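Local coordinates for arginine 3rd transport system periplasmic binding protein (Legionella pneumophila subsp. pneumophila str. Philadelphia 1, PDB 3KZG) that probably binds arginine in the periplasm and delivers it to a membrane transport system, at residues Ile31-Glu36 / Leu66-Met71. Residues are numbered along the deposited sequence; the frame is centred on the assembly and turned at random.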
loop_
_atom_site.group_PDB
_atom_site.type_symbol
_atom_site.label_atom_id
_atom_site.label_comp_id
_atom_site.label_asym_id
_atom_site.label_seq_id
_atom_site.Cartn_x
_atom_site.Cartn_y
_atom_site.Cartn_z
ATOM N N ILE A 31 22.622 -8.573 -11.656
ATOM C CA ILE A 31 23.530 -7.450 -11.809
ATOM C C ILE A 31 22.992 -6.230 -11.080
ATOM O O ILE A 31 23.702 -5.623 -10.277
ATOM C CB ILE A 31 23.739 -7.083 -13.300
ATOM C CG1 ILE A 31 24.181 -8.318 -14.093
ATOM C CG2 ILE A 31 24.758 -5.958 -13.421
ATOM C CD1 ILE A 31 25.374 -9.054 -13.517
ATOM N N ASP A 32 21.739 -5.878 -11.361
ATOM C CA ASP A 32 21.108 -4.720 -10.741
ATOM C C ASP A 32 21.000 -4.859 -9.219
ATOM O O ASP A 32 21.190 -3.887 -8.486
ATOM C CB ASP A 32 19.706 -4.476 -11.324
ATOM C CG ASP A 32 19.723 -4.105 -12.809
ATOM O OD1 ASP A 32 20.761 -3.620 -13.309
ATOM O OD2 ASP A 32 18.678 -4.287 -13.475
ATOM N N LEU A 33 20.694 -6.059 -8.743
ATOM C CA LEU A 33 20.572 -6.270 -7.303
ATOM C C LEU A 33 21.910 -6.044 -6.610
ATOM O O LEU A 33 22.021 -5.217 -5.703
ATOM C CB LEU A 33 20.075 -7.685 -7.000
ATOM C CG LEU A 33 19.938 -7.971 -5.505
ATOM C CD1 LEU A 33 18.968 -6.969 -4.882
ATOM C CD2 LEU A 33 19.462 -9.385 -5.288
HETATM N N MSE A 34 22.919 -6.792 -7.043
HETATM C CA MSE A 34 24.269 -6.700 -6.491
HETATM C C MSE A 34 24.775 -5.260 -6.555
HETATM O O MSE A 34 25.357 -4.748 -5.597
HETATM C CB MSE A 34 25.206 -7.623 -7.281
HETATM C CG MSE A 34 26.558 -7.908 -6.614
HETATM SE SE MSE A 34 26.371 -8.595 -4.817
HETATM C CE MSE A 34 26.147 -10.479 -5.202
ATOM N N GLN A 35 24.542 -4.608 -7.690
ATOM C CA GLN A 35 24.960 -3.222 -7.884
ATOM C C GLN A 35 24.401 -2.340 -6.769
ATOM O O GLN A 35 25.129 -1.557 -6.157
ATOM C CB GLN A 35 24.457 -2.715 -9.238
ATOM C CG GLN A 35 24.919 -1.318 -9.616
ATOM C CD GLN A 35 26.415 -1.243 -9.873
ATOM O OE1 GLN A 35 27.220 -1.245 -8.939
ATOM N NE2 GLN A 35 26.795 -1.187 -11.146
ATOM N N GLU A 36 23.107 -2.476 -6.505
ATOM C CA GLU A 36 22.443 -1.692 -5.468
ATOM C C GLU A 36 22.970 -2.013 -4.060
ATOM O O GLU A 36 23.154 -1.111 -3.242
ATOM C CB GLU A 36 20.933 -1.930 -5.541
ATOM C CG GLU A 36 20.109 -1.208 -4.501
ATOM C CD GLU A 36 20.314 0.289 -4.515
ATOM O OE1 GLU A 36 20.665 0.832 -5.583
ATOM O OE2 GLU A 36 20.109 0.924 -3.458
ATOM N N LEU A 66 32.622 -12.185 -3.761
ATOM C CA LEU A 66 31.291 -12.764 -3.647
ATOM C C LEU A 66 30.846 -13.341 -4.982
ATOM O O LEU A 66 31.464 -13.094 -6.015
ATOM C CB LEU A 66 30.298 -11.681 -3.216
ATOM C CG LEU A 66 30.564 -10.986 -1.882
ATOM C CD1 LEU A 66 29.705 -9.739 -1.773
ATOM C CD2 LEU A 66 30.285 -11.954 -0.737
ATOM N N VAL A 67 29.769 -14.119 -4.944
ATOM C CA VAL A 67 29.201 -14.707 -6.147
ATOM C C VAL A 67 27.683 -14.577 -6.113
ATOM O O VAL A 67 27.049 -14.823 -5.085
ATOM C CB VAL A 67 29.558 -16.203 -6.287
ATOM C CG1 VAL A 67 28.667 -16.854 -7.333
ATOM C CG2 VAL A 67 31.018 -16.350 -6.691
ATOM N N ILE A 68 27.121 -14.158 -7.241
ATOM C CA ILE A 68 25.682 -14.020 -7.404
ATOM C C ILE A 68 25.367 -14.453 -8.832
ATOM O O ILE A 68 25.741 -13.792 -9.797
ATOM C CB ILE A 68 25.201 -12.567 -7.163
ATOM C CG1 ILE A 68 23.675 -12.505 -7.289
ATOM C CG2 ILE A 68 25.885 -11.599 -8.128
ATOM C CD1 ILE A 68 23.072 -11.173 -6.891
ATOM N N ALA A 69 24.708 -15.597 -8.947
ATOM C CA ALA A 69 24.341 -16.153 -10.236
ATOM C C ALA A 69 23.254 -17.173 -9.971
ATOM O O ALA A 69 23.504 -18.380 -10.011
ATOM C CB ALA A 69 25.548 -16.821 -10.870
ATOM N N SER A 70 22.050 -16.678 -9.691
ATOM C CA SER A 70 20.911 -17.535 -9.382
ATOM C C SER A 70 21.408 -18.763 -8.622
ATOM O O SER A 70 21.083 -19.893 -8.963
ATOM C CB SER A 70 20.171 -17.946 -10.671
ATOM O OG SER A 70 20.977 -18.724 -11.539
HETATM N N MSE A 71 22.204 -18.525 -7.582
HETATM C CA MSE A 71 22.758 -19.609 -6.780
HETATM C C MSE A 71 21.797 -20.128 -5.726
HETATM O O MSE A 71 21.495 -19.437 -4.755
HETATM C CB MSE A 71 24.034 -19.149 -6.088
HETATM C CG MSE A 71 24.836 -20.310 -5.527
HETATM SE SE MSE A 71 25.373 -21.488 -6.975
HETATM C CE MSE A 71 26.609 -20.263 -7.828
#
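Met34, a selenomethionine on helix 29-40, and Ile68 of segment 66-71 reach toward each other and account for most of this wholly apolar contact. With CG of Met34 turned away from the backbone N (chi1 -165°), its CB and CG are brought against the isoleucine. Where exactly the CE methyl lies is doubtful, because the model sets it too close to Ile68. The rest of the pairing is ordinary: Met34 CG lies 4.0 Å from Ile68 CG2, and Met34 CB is 4.2 Å from Ile68 CD1. The Ile68 chain is extended, carrying CD1 out toward the helix, where it also meets Leu33, with CD2 of Leu33 at 4.3 Å from Ile68 CD1.

No hydrogen bond joins the two segments; some polar groups of 66-71 are held by other parts of the chain. Ile68 O accepts from Thr9 OG1, and Asp30 OD2, near the start of the same helix, accepts a hydrogen bond from Ser70 N. Phe47 and Ile195 also pack on Met34, while Tyr87 touches both Leu33 and Ile68. The arrangement is a helix packed on the sheet that contains parallel strands 4-13, 44-50 and 66-67, as in an alpha/beta lobe of a periplasmic binding protein.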